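Local coordinates for protein arylamine n-acetyltransferase (Mycobacterium smegmatis, PDB 1W5R) that catalyses transfer of an acetyl group to arylamines, probably from acetyl-CoA through an acetylated cysteine, which is replaced in this variant, at residues Y72-N77 with V194-V199; G96-M101 with A110-V115; G125-D130 with P141-A146; H162-T167 with T181-P186. The protein carries 1 engineered substitution. All coordinates share one frame; numbering follows the deposited sequence.

Interaction 1. Residues Y72-N77 with V194-V199. Engineered in segment 72-77: Gln73 (natural residue Cys).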
loop_
_atom_site.group_PDB
_atom_site.type_symbol
_atom_site.label_atom_id
_atom_site.label_comp_id
_atom_site.label_asym_id
_atom_site.label_seq_id
_atom_site.Cartn_x
_atom_site.Cartn_y
_atom_site.Cartn_z
ATOM N N TYR A 72 17.739 -15.228 -9.060
ATOM C CA TYR A 72 16.478 -15.775 -9.534
ATOM C C TYR A 72 16.403 -17.295 -9.313
ATOM O O TYR A 72 17.202 -17.824 -8.526
ATOM C CB TYR A 72 16.115 -15.259 -10.946
ATOM C CG TYR A 72 16.884 -15.803 -12.144
ATOM C CD1 TYR A 72 16.536 -15.373 -13.421
ATOM C CD2 TYR A 72 17.885 -16.771 -12.019
ATOM C CE1 TYR A 72 17.178 -15.850 -14.558
ATOM C CE2 TYR A 72 18.527 -17.281 -13.165
ATOM C CZ TYR A 72 18.152 -16.808 -14.434
ATOM O OH TYR A 72 18.725 -17.286 -15.592
ATOM N N GLN A 73 15.457 -17.983 -9.938
ATOM C CA GLN A 73 15.124 -19.350 -9.542
ATOM C C GLN A 73 16.323 -20.302 -9.496
ATOM O O GLN A 73 16.485 -21.077 -8.536
ATOM C CB GLN A 73 14.013 -19.925 -10.442
ATOM C CG GLN A 73 14.207 -19.830 -11.941
ATOM C CD GLN A 73 13.692 -18.518 -12.552
ATOM O OE1 GLN A 73 13.597 -17.498 -11.875
ATOM N NE2 GLN A 73 13.357 -18.558 -13.839
ATOM N N TYR A 74 17.159 -20.261 -10.531
ATOM C CA TYR A 74 18.310 -21.180 -10.590
ATOM C C TYR A 74 19.367 -20.896 -9.530
ATOM O O TYR A 74 20.083 -21.804 -9.050
ATOM C CB TYR A 74 18.964 -21.126 -11.954
ATOM C CG TYR A 74 18.103 -21.591 -13.093
ATOM C CD1 TYR A 74 17.438 -20.676 -13.912
ATOM C CD2 TYR A 74 17.941 -22.955 -13.358
ATOM C CE1 TYR A 74 16.636 -21.107 -14.978
ATOM C CE2 TYR A 74 17.149 -23.400 -14.422
ATOM C CZ TYR A 74 16.492 -22.472 -15.222
ATOM O OH TYR A 74 15.728 -22.873 -16.294
ATOM N N GLU A 75 19.473 -19.624 -9.174
ATOM C CA GLU A 75 20.455 -19.201 -8.184
ATOM C C GLU A 75 19.990 -19.576 -6.788
ATOM O O GLU A 75 20.759 -20.109 -5.981
ATOM C CB GLU A 75 20.724 -17.696 -8.309
ATOM C CG GLU A 75 21.404 -17.348 -9.622
ATOM C CD GLU A 75 21.385 -15.870 -9.924
ATOM O OE1 GLU A 75 22.488 -15.274 -10.009
ATOM O OE2 GLU A 75 20.276 -15.309 -10.109
ATOM N N HIS A 76 18.717 -19.306 -6.500
ATOM C CA HIS A 76 18.140 -19.634 -5.195
ATOM C C HIS A 76 18.151 -21.105 -4.881
ATOM O O HIS A 76 18.697 -21.533 -3.862
ATOM C CB HIS A 76 16.707 -19.129 -5.127
ATOM C CG HIS A 76 16.612 -17.711 -4.675
ATOM N ND1 HIS A 76 16.764 -17.345 -3.353
ATOM C CD2 HIS A 76 16.434 -16.561 -5.371
ATOM C CE1 HIS A 76 16.657 -16.032 -3.251
ATOM N NE2 HIS A 76 16.465 -15.531 -4.463
ATOM N N ASN A 77 17.535 -21.881 -5.750
ATOM C CA ASN A 77 17.432 -23.311 -5.497
ATOM C C ASN A 77 18.746 -24.018 -5.718
ATOM O O ASN A 77 19.009 -25.040 -5.077
ATOM C CB ASN A 77 16.272 -23.910 -6.283
ATOM C CG ASN A 77 14.928 -23.497 -5.686
ATOM O OD1 ASN A 77 14.807 -23.381 -4.466
ATOM N ND2 ASN A 77 13.940 -23.245 -6.536
ATOM N N VAL A 194 21.899 -24.629 -19.122
ATOM C CA VAL A 194 21.360 -24.314 -20.459
ATOM C C VAL A 194 20.018 -23.555 -20.302
ATOM O O VAL A 194 19.757 -22.565 -20.983
ATOM C CB VAL A 194 21.196 -25.602 -21.302
ATOM C CG1 VAL A 194 20.398 -25.368 -22.569
ATOM C CG2 VAL A 194 22.583 -26.195 -21.633
ATOM N N GLY A 195 19.179 -24.017 -19.385
ATOM C CA GLY A 195 17.933 -23.314 -19.081
ATOM C C GLY A 195 18.210 -21.908 -18.580
ATOM O O GLY A 195 17.586 -20.939 -19.033
ATOM N N SER A 196 19.161 -21.789 -17.656
ATOM C CA SER A 196 19.465 -20.478 -17.097
ATOM C C SER A 196 20.041 -19.528 -18.154
ATOM O O SER A 196 19.776 -18.319 -18.134
ATOM C CB SER A 196 20.425 -20.586 -15.914
ATOM O OG SER A 196 20.548 -19.318 -15.271
ATOM N N TRP A 197 20.855 -20.065 -19.059
ATOM C CA TRP A 197 21.320 -19.254 -20.177
ATOM C C TRP A 197 20.135 -18.662 -20.958
ATOM O O TRP A 197 20.118 -17.455 -21.253
ATOM C CB TRP A 197 22.222 -20.087 -21.108
ATOM C CG TRP A 197 22.750 -19.273 -22.255
ATOM C CD1 TRP A 197 22.292 -19.262 -23.548
ATOM C CD2 TRP A 197 23.794 -18.302 -22.188
ATOM N NE1 TRP A 197 23.015 -18.348 -24.298
ATOM C CE2 TRP A 197 23.940 -17.749 -23.480
ATOM C CE3 TRP A 197 24.638 -17.860 -21.164
ATOM C CZ2 TRP A 197 24.885 -16.751 -23.764
ATOM C CZ3 TRP A 197 25.582 -16.874 -21.452
ATOM C CH2 TRP A 197 25.687 -16.330 -22.740
ATOM N N TYR A 198 19.159 -19.502 -21.294
ATOM C CA TYR A 198 17.959 -19.063 -22.008
ATOM C C TYR A 198 17.206 -17.966 -21.252
ATOM O O TYR A 198 16.897 -16.898 -21.796
ATOM C CB TYR A 198 17.041 -20.268 -22.239
ATOM C CG TYR A 198 15.823 -20.002 -23.102
ATOM C CD1 TYR A 198 15.937 -19.908 -24.496
ATOM C CD2 TYR A 198 14.548 -19.879 -22.533
ATOM C CE1 TYR A 198 14.829 -19.684 -25.301
ATOM C CE2 TYR A 198 13.429 -19.660 -23.336
ATOM C CZ TYR A 198 13.580 -19.558 -24.716
ATOM O OH TYR A 198 12.469 -19.338 -25.506
ATOM N N VAL A 199 16.928 -18.234 -19.977
ATOM C CA VAL A 199 16.087 -17.319 -19.192
ATOM C C VAL A 199 16.794 -15.969 -18.995
ATOM O O VAL A 199 16.138 -14.913 -18.921
ATOM C CB VAL A 199 15.727 -17.940 -17.821
ATOM C CG1 VAL A 199 14.825 -16.994 -17.038
ATOM C CG2 VAL A 199 14.979 -19.249 -18.012
#
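Ser196 meets two tyrosine rings in different ways. Over one face of the Tyr74 ring lies its CB, displaced toward the rim, a CH-pi contact of 3.9 Å from Ser196 CB to the ring centroid; Val199 CG2 and Tyr72 CE2 lie at the edge of that ring. The Tyr72 ring has Ser196 OG at its own edge and Gln73 CD over one face. Tyr72 OH donates to Ser196 OG at 2.7 Å. Serine suits the spot: its methylene is small enough to rest on an aromatic face, and OG, anti to the backbone N (chi1 -172°), also bonds with Val52 O. Val199 CG1 packs 3.6 Å from Tyr72 CE1. Tyr74 OH lies 3.5 Å from Gly195 C, and glycine fits because a CB there would clash with that hydroxyl. The chemistry is thus mostly apolar, with one buried hydroxyl pair tying Tyr72, the N-cap of helix 73-87, to helix 189-201, beside the engineered Gln73 (NE2 bonded to Thr112 O), which replaces what is probably the family's catalytic cysteine.

Interaction 2. Residues G96-M101 with A110-V115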
loop_
_atom_site.group_PDB
_atom_site.type_symbol
_atom_site.label_atom_id
_atom_site.label_comp_id
_atom_site.label_asym_id
_atom_site.label_seq_id
_atom_site.Cartn_x
_atom_site.Cartn_y
_atom_site.Cartn_z
ATOM N N GLY A 96 11.274 -27.437 -14.348
ATOM C CA GLY A 96 9.861 -27.272 -14.630
ATOM C C GLY A 96 9.544 -26.149 -15.604
ATOM O O GLY A 96 10.429 -25.381 -16.011
ATOM N N ARG A 97 8.273 -26.068 -15.971
ATOM C CA ARG A 97 7.754 -25.116 -16.949
ATOM C C ARG A 97 6.746 -24.238 -16.224
ATOM O O ARG A 97 5.880 -24.755 -15.502
ATOM C CB ARG A 97 7.023 -25.860 -18.074
ATOM C CG ARG A 97 7.854 -26.953 -18.754
ATOM C CD ARG A 97 7.061 -27.625 -19.863
ATOM N NE ARG A 97 7.746 -28.819 -20.343
ATOM C CZ ARG A 97 8.688 -28.811 -21.290
ATOM N NH1 ARG A 97 9.037 -27.682 -21.892
ATOM N NH2 ARG A 97 9.259 -29.945 -21.652
ATOM N N VAL A 98 6.848 -22.920 -16.395
ATOM C CA VAL A 98 5.972 -22.001 -15.665
ATOM C C VAL A 98 4.676 -21.800 -16.425
ATOM O O VAL A 98 4.663 -21.396 -17.584
ATOM C CB VAL A 98 6.694 -20.647 -15.361
ATOM C CG1 VAL A 98 5.746 -19.643 -14.648
ATOM C CG2 VAL A 98 7.941 -20.891 -14.526
ATOM N N VAL A 99 3.562 -22.075 -15.744
ATOM C CA VAL A 99 2.250 -21.966 -16.377
ATOM C C VAL A 99 1.417 -20.857 -15.735
ATOM O O VAL A 99 0.233 -20.696 -16.056
ATOM C CB VAL A 99 1.471 -23.310 -16.325
ATOM C CG1 VAL A 99 2.227 -24.411 -17.065
ATOM C CG2 VAL A 99 1.192 -23.728 -14.871
ATOM N N TRP A 100 2.040 -20.095 -14.845
ATOM C CA TRP A 100 1.324 -19.076 -14.087
ATOM C C TRP A 100 0.610 -18.067 -14.990
ATOM O O TRP A 100 1.234 -17.421 -15.831
ATOM C CB TRP A 100 2.255 -18.388 -13.094
ATOM C CG TRP A 100 1.490 -17.788 -11.951
ATOM C CD1 TRP A 100 0.201 -18.072 -11.594
ATOM C CD2 TRP A 100 1.968 -16.837 -11.000
ATOM N NE1 TRP A 100 -0.157 -17.345 -10.489
ATOM C CE2 TRP A 100 0.909 -16.576 -10.103
ATOM C CE3 TRP A 100 3.190 -16.172 -10.818
ATOM C CZ2 TRP A 100 1.027 -15.674 -9.045
ATOM C CZ3 TRP A 100 3.311 -15.276 -9.760
ATOM C CH2 TRP A 100 2.235 -15.036 -8.888
ATOM N N MET A 101 -0.708 -17.969 -14.809
ATOM C CA MET A 101 -1.575 -17.034 -15.550
ATOM C C MET A 101 -1.606 -17.265 -17.063
ATOM O O MET A 101 -2.066 -16.402 -17.816
ATOM C CB MET A 101 -1.211 -15.577 -15.235
ATOM C CG MET A 101 -1.403 -15.181 -13.778
ATOM S SD MET A 101 -3.100 -15.432 -13.213
ATOM C CE MET A 101 -3.967 -14.145 -14.113
ATOM N N ALA A 110 8.720 -23.184 -22.185
ATOM C CA ALA A 110 10.069 -23.704 -21.982
ATOM C C ALA A 110 10.289 -24.161 -20.545
ATOM O O ALA A 110 9.567 -23.727 -19.630
ATOM C CB ALA A 110 11.103 -22.635 -22.347
ATOM N N GLN A 111 11.283 -25.030 -20.353
ATOM C CA GLN A 111 11.730 -25.379 -19.016
ATOM C C GLN A 111 12.568 -24.203 -18.521
ATOM O O GLN A 111 13.698 -23.990 -18.972
ATOM C CB GLN A 111 12.558 -26.666 -19.017
ATOM C CG GLN A 111 11.764 -27.915 -19.370
ATOM C CD GLN A 111 12.665 -29.120 -19.419
ATOM O OE1 GLN A 111 13.353 -29.435 -18.437
ATOM N NE2 GLN A 111 12.681 -29.800 -20.561
ATOM N N THR A 112 11.984 -23.418 -17.611
ATOM C CA THR A 112 12.648 -22.211 -17.107
ATOM C C THR A 112 12.729 -22.176 -15.582
ATOM O O THR A 112 13.190 -21.190 -14.997
ATOM C CB THR A 112 11.924 -20.940 -17.549
ATOM O OG1 THR A 112 10.636 -20.905 -16.931
ATOM C CG2 THR A 112 11.785 -20.862 -19.064
ATOM N N HIS A 113 12.261 -23.240 -14.937
ATOM C CA HIS A 113 12.279 -23.285 -13.476
ATOM C C HIS A 113 13.124 -24.449 -12.978
ATOM O O HIS A 113 13.365 -25.429 -13.712
ATOM C CB HIS A 113 10.851 -23.356 -12.922
ATOM C CG HIS A 113 10.741 -23.026 -11.461
ATOM N ND1 HIS A 113 11.606 -22.166 -10.817
ATOM C CD2 HIS A 113 9.831 -23.404 -10.528
ATOM C CE1 HIS A 113 11.258 -22.059 -9.546
ATOM N NE2 HIS A 113 10.184 -22.802 -9.344
ATOM N N ASN A 114 13.570 -24.336 -11.733
ATOM C CA ASN A 114 14.425 -25.329 -11.082
ATOM C C ASN A 114 13.936 -25.391 -9.644
ATOM O O ASN A 114 13.799 -24.348 -8.998
ATOM C CB ASN A 114 15.892 -24.861 -11.181
ATOM C CG ASN A 114 16.881 -25.654 -10.312
ATOM O OD1 ASN A 114 17.842 -25.068 -9.815
ATOM N ND2 ASN A 114 16.677 -26.968 -10.154
ATOM N N VAL A 115 13.618 -26.606 -9.177
ATOM C CA VAL A 115 13.164 -26.825 -7.803
ATOM C C VAL A 115 13.919 -28.022 -7.210
ATOM O O VAL A 115 14.688 -28.686 -7.923
ATOM C CB VAL A 115 11.622 -27.031 -7.694
ATOM C CG1 VAL A 115 10.892 -25.819 -8.240
ATOM C CG2 VAL A 115 11.159 -28.321 -8.402
HETATM O O HOH W 1 8.472 -21.616 -18.379
#
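Arg97 and Gln111 reach across the strand pair at a slant, and the Gln111 methylene CG lies over the centre of one guanidinium face, 3.7 Å from Arg97 CZ. The guanidinium and amide planes are turned 68° apart, so the two flat groups do not stack. Their polar ends are engaged by neighbours: Arg97 NH1 bonds to Pro109 O, and Gln111 OE1 to Ser95 OG. Long, flexible side chains suit this partly exposed position, where their aliphatic parts can pack while their tips find polar partners.

Val98 and Thr112 cross at about a right angle, with Val98 CG2 3.6 Å from Thr112 OG1. With chi1 at 66°, that hydroxyl lies between its own backbone N and carbonyl carbon, and a water is hydrogen-bonded to it. The same water accepts from Val98 N and donates to Ala110 O, bridging the two segments where the strands diverge. His113 CB lies 3.7 Å from Gly96 O, while its NE2 bonds to Asp130 OD2.

Gly96 O accepts from His113 N at 3.0 Å and, more weakly, from Thr112 N; Gly96 N returns a bond to His113 O. Glycine suits this place, since a CB would point to the same face as the His113 side chain, close to its CB. Two residues thus face one, a classic beta bulge, adjoining a His113–Asp130 pair consistent with the family's Cys-His-Asp catalytic triad.

Interaction 3. Residues G125-D130 with P141-A146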
loop_
_atom_site.group_PDB
_atom_site.type_symbol
_atom_site.label_atom_id
_atom_site.label_comp_id
_atom_site.label_asym_id
_atom_site.label_seq_id
_atom_site.Cartn_x
_atom_site.Cartn_y
_atom_site.Cartn_z
ATOM N N GLY A 125 9.649 -40.589 2.493
ATOM C CA GLY A 125 9.340 -40.004 1.189
ATOM C C GLY A 125 10.199 -38.786 0.896
ATOM O O GLY A 125 11.286 -38.624 1.464
ATOM N N ARG A 126 9.711 -37.924 0.009
ATOM C CA ARG A 126 10.469 -36.744 -0.400
ATOM C C ARG A 126 9.643 -35.479 -0.239
ATOM O O ARG A 126 8.410 -35.540 -0.169
ATOM C CB ARG A 126 10.947 -36.875 -1.844
ATOM C CG ARG A 126 11.767 -38.141 -2.108
ATOM C CD ARG A 126 12.449 -38.091 -3.457
ATOM N NE ARG A 126 13.623 -37.206 -3.448
ATOM C CZ ARG A 126 14.861 -37.583 -3.119
ATOM N NH1 ARG A 126 15.105 -38.837 -2.745
ATOM N NH2 ARG A 126 15.858 -36.710 -3.142
ATOM N N TYR A 127 10.344 -34.347 -0.177
ATOM C CA TYR A 127 9.715 -33.042 -0.039
ATOM C C TYR A 127 10.062 -32.142 -1.208
ATOM O O TYR A 127 11.216 -32.103 -1.652
ATOM C CB TYR A 127 10.159 -32.381 1.259
ATOM C CG TYR A 127 9.620 -33.114 2.451
ATOM C CD1 TYR A 127 10.276 -34.241 2.958
ATOM C CD2 TYR A 127 8.427 -32.712 3.040
ATOM C CE1 TYR A 127 9.745 -34.938 4.056
ATOM C CE2 TYR A 127 7.901 -33.388 4.127
ATOM C CZ TYR A 127 8.554 -34.491 4.627
ATOM O OH TYR A 127 7.993 -35.140 5.705
ATOM N N LEU A 128 9.054 -31.437 -1.711
ATOM C CA LEU A 128 9.292 -30.339 -2.651
ATOM C C LEU A 128 9.768 -29.116 -1.889
ATOM O O LEU A 128 9.146 -28.694 -0.908
ATOM C CB LEU A 128 8.024 -30.017 -3.440
ATOM C CG LEU A 128 8.148 -28.842 -4.426
ATOM C CD1 LEU A 128 9.199 -29.110 -5.501
ATOM C CD2 LEU A 128 6.792 -28.526 -5.013
ATOM N N VAL A 129 10.889 -28.555 -2.338
ATOM C CA VAL A 129 11.437 -27.343 -1.737
ATOM C C VAL A 129 11.685 -26.362 -2.876
ATOM O O VAL A 129 12.312 -26.707 -3.877
ATOM C CB VAL A 129 12.742 -27.636 -0.956
ATOM C CG1 VAL A 129 13.357 -26.350 -0.455
ATOM C CG2 VAL A 129 12.434 -28.579 0.224
ATOM N N ASP A 130 11.163 -25.148 -2.725
ATOM C CA ASP A 130 11.318 -24.148 -3.778
ATOM C C ASP A 130 11.334 -22.786 -3.126
ATOM O O ASP A 130 10.302 -22.294 -2.692
ATOM C CB ASP A 130 10.163 -24.265 -4.778
ATOM C CG ASP A 130 10.208 -23.205 -5.883
ATOM O OD1 ASP A 130 11.228 -22.488 -6.016
ATOM O OD2 ASP A 130 9.205 -23.117 -6.638
ATOM N N PRO A 141 8.633 -26.416 3.135
ATOM C CA PRO A 141 8.720 -27.624 2.337
ATOM C C PRO A 141 7.351 -28.303 2.374
ATOM O O PRO A 141 6.649 -28.204 3.392
ATOM C CB PRO A 141 9.743 -28.477 3.099
ATOM C CG PRO A 141 9.681 -28.008 4.491
ATOM C CD PRO A 141 9.339 -26.538 4.427
ATOM N N ILE A 142 6.956 -28.958 1.289
ATOM C CA ILE A 142 5.715 -29.743 1.304
ATOM C C ILE A 142 6.027 -31.152 0.855
ATOM O O ILE A 142 7.064 -31.390 0.235
ATOM C CB ILE A 142 4.566 -29.115 0.450
ATOM C CG1 ILE A 142 4.902 -29.143 -1.052
ATOM C CG2 ILE A 142 4.232 -27.702 0.938
ATOM C CD1 ILE A 142 3.759 -28.706 -1.957
ATOM N N ARG A 143 5.157 -32.098 1.189
ATOM C CA ARG A 143 5.374 -33.475 0.756
ATOM C C ARG A 143 5.242 -33.555 -0.751
ATOM O O ARG A 143 4.288 -33.049 -1.319
ATOM C CB ARG A 143 4.413 -34.447 1.449
ATOM C CG ARG A 143 4.508 -34.438 2.967
ATOM C CD ARG A 143 3.775 -35.617 3.596
ATOM N NE ARG A 143 2.444 -35.781 3.014
ATOM C CZ ARG A 143 1.382 -35.041 3.331
ATOM N NH1 ARG A 143 1.485 -34.068 4.228
ATOM N NH2 ARG A 143 0.214 -35.268 2.746
ATOM N N LEU A 144 6.197 -34.167 -1.427
ATOM C CA LEU A 144 6.123 -34.340 -2.881
ATOM C C LEU A 144 5.194 -35.546 -3.111
ATOM O O LEU A 144 5.613 -36.689 -3.330
ATOM C CB LEU A 144 7.535 -34.536 -3.479
ATOM C CG LEU A 144 7.678 -34.395 -5.000
ATOM C CD1 LEU A 144 6.414 -33.784 -5.610
ATOM C CD2 LEU A 144 8.884 -33.535 -5.348
ATOM N N GLU A 145 3.936 -35.247 -3.007
ATOM C CA GLU A 145 2.863 -36.201 -3.048
ATOM C C GLU A 145 1.653 -35.549 -3.700
ATOM O O GLU A 145 1.153 -34.527 -3.215
ATOM C CB GLU A 145 2.557 -36.663 -1.627
ATOM C CG GLU A 145 1.479 -37.721 -1.488
ATOM C CD GLU A 145 0.872 -37.797 -0.087
ATOM O OE1 GLU A 145 -0.227 -38.389 0.040
ATOM O OE2 GLU A 145 1.498 -37.282 0.859
ATOM N N ALA A 146 1.194 -36.122 -4.803
ATOM C CA ALA A 146 0.044 -35.571 -5.483
ATOM C C ALA A 146 -1.244 -35.904 -4.776
ATOM O O ALA A 146 -1.432 -37.009 -4.270
ATOM C CB ALA A 146 -0.009 -36.067 -6.936
HETATM O O HOH W 2 7.306 -38.593 -1.410
#
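Leu128, which has the most surface buried here, packs against Ile142 and Leu144: its CB lies 4.0 Å from Ile142 CG1 and 4.1 Å from Leu144 CD2. Leu128 and Ile142 are a hydrogen-bonded antiparallel pair with side chains on the same face of the sheet, and Leu159 of strand 157-162 touches all three. Branched aliphatic residues suit this side because they close over one another without any polar group to satisfy. The backbone beneath is joined twice, Leu128 N to Ile142 O at 2.8 Å and Ile142 N to Leu128 O at 3.1 Å.

Strand 142-143 is the short outermost strand of the larger antiparallel sheet, and strand 127-129 connects it to strand 111-119. Leu144 follows the edge strand as the centre of an inverse gamma turn, yet its N still donates to Arg126 O at 2.9 Å, in a nearly straight bond of 168°.

Tyr127 is paired with Arg143, and their side chains diverge at the backbone, but the ring slants across so that its CE2 comes 3.7 Å from Arg143 CG. The contact is made by this arginine methylene; the guanidinium plane stands 87° from the ring. Arg143 NE and NH2 both donate to Glu145 OE2, a salt bridge with OE2 close to the guanidinium plane. Pro141, at the other end, lies beside Val129, the two side chains pointing the same way.

Interaction 4. Residues H162-T167 with T181-P186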
loop_
_atom_site.group_PDB
_atom_site.type_symbol
_atom_site.label_atom_id
_atom_site.label_comp_id
_atom_site.label_asym_id
_atom_site.label_seq_id
_atom_site.Cartn_x
_atom_site.Cartn_y
_atom_site.Cartn_z
ATOM N N HIS A 162 -0.421 -35.857 -13.629
ATOM C CA HIS A 162 -0.822 -36.750 -14.707
ATOM C C HIS A 162 0.451 -37.491 -15.063
ATOM O O HIS A 162 1.384 -36.880 -15.597
ATOM C CB HIS A 162 -1.287 -35.929 -15.904
ATOM C CG HIS A 162 -2.672 -35.380 -15.764
ATOM N ND1 HIS A 162 -3.339 -34.781 -16.810
ATOM C CD2 HIS A 162 -3.527 -35.366 -14.713
ATOM C CE1 HIS A 162 -4.544 -34.415 -16.409
ATOM N NE2 HIS A 162 -4.682 -34.755 -15.140
ATOM N N GLY A 163 0.513 -38.782 -14.746
ATOM C CA GLY A 163 1.760 -39.548 -14.898
ATOM C C GLY A 163 2.836 -38.889 -14.042
ATOM O O GLY A 163 2.601 -38.600 -12.874
ATOM N N ASP A 164 4.013 -38.637 -14.617
ATOM C CA ASP A 164 5.066 -37.948 -13.861
ATOM C C ASP A 164 5.024 -36.417 -14.003
ATOM O O ASP A 164 5.847 -35.737 -13.404
ATOM C CB ASP A 164 6.467 -38.490 -14.186
ATOM C CG ASP A 164 7.517 -38.046 -13.169
ATOM O OD1 ASP A 164 7.263 -38.124 -11.947
ATOM O OD2 ASP A 164 8.604 -37.604 -13.600
ATOM N N ASP A 165 4.075 -35.888 -14.776
ATOM C CA ASP A 165 3.906 -34.435 -14.887
ATOM C C ASP A 165 3.124 -33.883 -13.702
ATOM O O ASP A 165 1.899 -34.000 -13.643
ATOM C CB ASP A 165 3.210 -34.054 -16.195
ATOM C CG ASP A 165 4.184 -33.663 -17.289
ATOM O OD1 ASP A 165 5.240 -34.318 -17.431
ATOM O OD2 ASP A 165 3.885 -32.680 -18.008
ATOM N N HIS A 166 3.845 -33.292 -12.757
ATOM C CA HIS A 166 3.227 -32.694 -11.582
ATOM C C HIS A 166 2.921 -31.237 -11.852
ATOM O O HIS A 166 3.634 -30.570 -12.606
ATOM C CB HIS A 166 4.155 -32.776 -10.370
ATOM C CG HIS A 166 4.500 -34.175 -9.962
ATOM N ND1 HIS A 166 4.127 -34.713 -8.749
ATOM C CD2 HIS A 166 5.213 -35.135 -10.600
ATOM C CE1 HIS A 166 4.583 -35.950 -8.665
ATOM N NE2 HIS A 166 5.245 -36.229 -9.772
ATOM N N THR A 167 1.854 -30.752 -11.234
ATOM C CA THR A 167 1.554 -29.327 -11.216
ATOM C C THR A 167 1.490 -28.853 -9.781
ATOM O O THR A 167 0.781 -29.439 -8.980
ATOM C CB THR A 167 0.208 -29.021 -11.903
ATOM O OG1 THR A 167 0.266 -29.421 -13.275
ATOM C CG2 THR A 167 -0.114 -27.541 -11.835
ATOM N N THR A 181 4.613 -26.664 -13.799
ATOM C CA THR A 181 4.605 -28.097 -13.923
ATOM C C THR A 181 6.047 -28.585 -13.884
ATOM O O THR A 181 6.959 -27.854 -14.234
ATOM C CB THR A 181 3.948 -28.541 -15.245
ATOM O OG1 THR A 181 4.747 -28.110 -16.358
ATOM C CG2 THR A 181 2.533 -27.976 -15.380
ATOM N N PHE A 182 6.253 -29.812 -13.431
ATOM C CA PHE A 182 7.597 -30.379 -13.379
ATOM C C PHE A 182 7.534 -31.894 -13.366
ATOM O O PHE A 182 6.518 -32.475 -12.964
ATOM C CB PHE A 182 8.354 -29.864 -12.139
ATOM C CG PHE A 182 7.776 -30.330 -10.818
ATOM C CD1 PHE A 182 8.290 -31.453 -10.174
ATOM C CD2 PHE A 182 6.739 -29.629 -10.210
ATOM C CE1 PHE A 182 7.775 -31.874 -8.944
ATOM C CE2 PHE A 182 6.213 -30.052 -8.986
ATOM C CZ PHE A 182 6.730 -31.171 -8.353
ATOM N N THR A 183 8.617 -32.533 -13.805
ATOM C CA THR A 183 8.756 -33.971 -13.620
ATOM C C THR A 183 9.766 -34.254 -12.512
ATOM O O THR A 183 10.526 -33.370 -12.097
ATOM C CB THR A 183 9.185 -34.707 -14.924
ATOM O OG1 THR A 183 10.591 -34.501 -15.156
ATOM C CG2 THR A 183 8.363 -34.245 -16.128
ATOM N N THR A 184 9.793 -35.497 -12.033
ATOM C CA THR A 184 10.716 -35.850 -10.975
ATOM C C THR A 184 12.023 -36.466 -11.500
ATOM O O THR A 184 12.766 -37.050 -10.730
ATOM C CB THR A 184 10.058 -36.784 -9.924
ATOM O OG1 THR A 184 9.617 -37.993 -10.562
ATOM C CG2 THR A 184 8.877 -36.081 -9.258
ATOM N N GLU A 185 12.306 -36.293 -12.791
ATOM C CA GLU A 185 13.590 -36.742 -13.353
ATOM C C GLU A 185 14.727 -35.834 -12.859
ATOM O O GLU A 185 14.716 -34.627 -13.132
ATOM C CB GLU A 185 13.544 -36.730 -14.878
ATOM C CG GLU A 185 14.844 -37.203 -15.537
ATOM C CD GLU A 185 14.853 -37.016 -17.047
ATOM O OE1 GLU A 185 13.793 -36.706 -17.644
ATOM O OE2 GLU A 185 15.947 -37.182 -17.656
ATOM N N PRO A 186 15.699 -36.390 -12.112
ATOM C CA PRO A 186 16.808 -35.558 -11.656
ATOM C C PRO A 186 17.610 -34.982 -12.829
ATOM O O PRO A 186 17.893 -35.691 -13.817
ATOM C CB PRO A 186 17.673 -36.532 -10.853
ATOM C CG PRO A 186 16.700 -37.598 -10.408
ATOM C CD PRO A 186 15.823 -37.775 -11.610
#
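An antiparallel strand pairing at the open end of the hairpin of strands 165-172 and 175-182 is closed by two hydrogen bonds from Thr184 to the Asp164 carboxylate. Thr184 OG1 donates to Asp164 OD1 at 2.7 Å and Thr184 N to Asp164 OD2 at 2.9 Å, both meeting the syn side. Threonine suits this place because chi1 of 60° keeps its hydroxyl near its own N-H, so one carboxylate can take both. Asp164 itself belongs to a type II' turn, His162 to Asp165, that leads from strand 157-162 into the hairpin; Gly163 accommodates the positive phi (59°) such a turn requires. Next along, His166 and Phe182 form an antiparallel hydrogen-bonded pair, with His166 N to Phe182 O and Phe182 N to His166 O each 2.8 Å. His166 CB sits over the Phe182 ring, 3.8 Å from its centroid, while the near-parallel rings (17°) are offset so far that little of one lies over the other. On the other face Thr167 OG1 lies 3.4 Å from Thr181 CG2.

Interactions 2, 3 and 4 belong to one eight-stranded antiparallel sheet, whereas interaction 1 joins two helices, 73-87 and 189-201, that pack on it. Along the chain the three sheet contacts come in series, all between the two segments of interaction 1. Centres of interactions 1 and 2 are about 11 Å apart, as are those of 2 and 4; interactions 3 and 4 are about 12 Å apart, with Leu144 touching Phe182. Interactions 1, 2 and 3 converge where Gln73 packs on His113 and His113 bonds to Asp130. The helix start, strand 111-119 and the residue just after strand 127-129 would thus each supply one position of the catalytic triad, the first occupied here by the engineered Gln73.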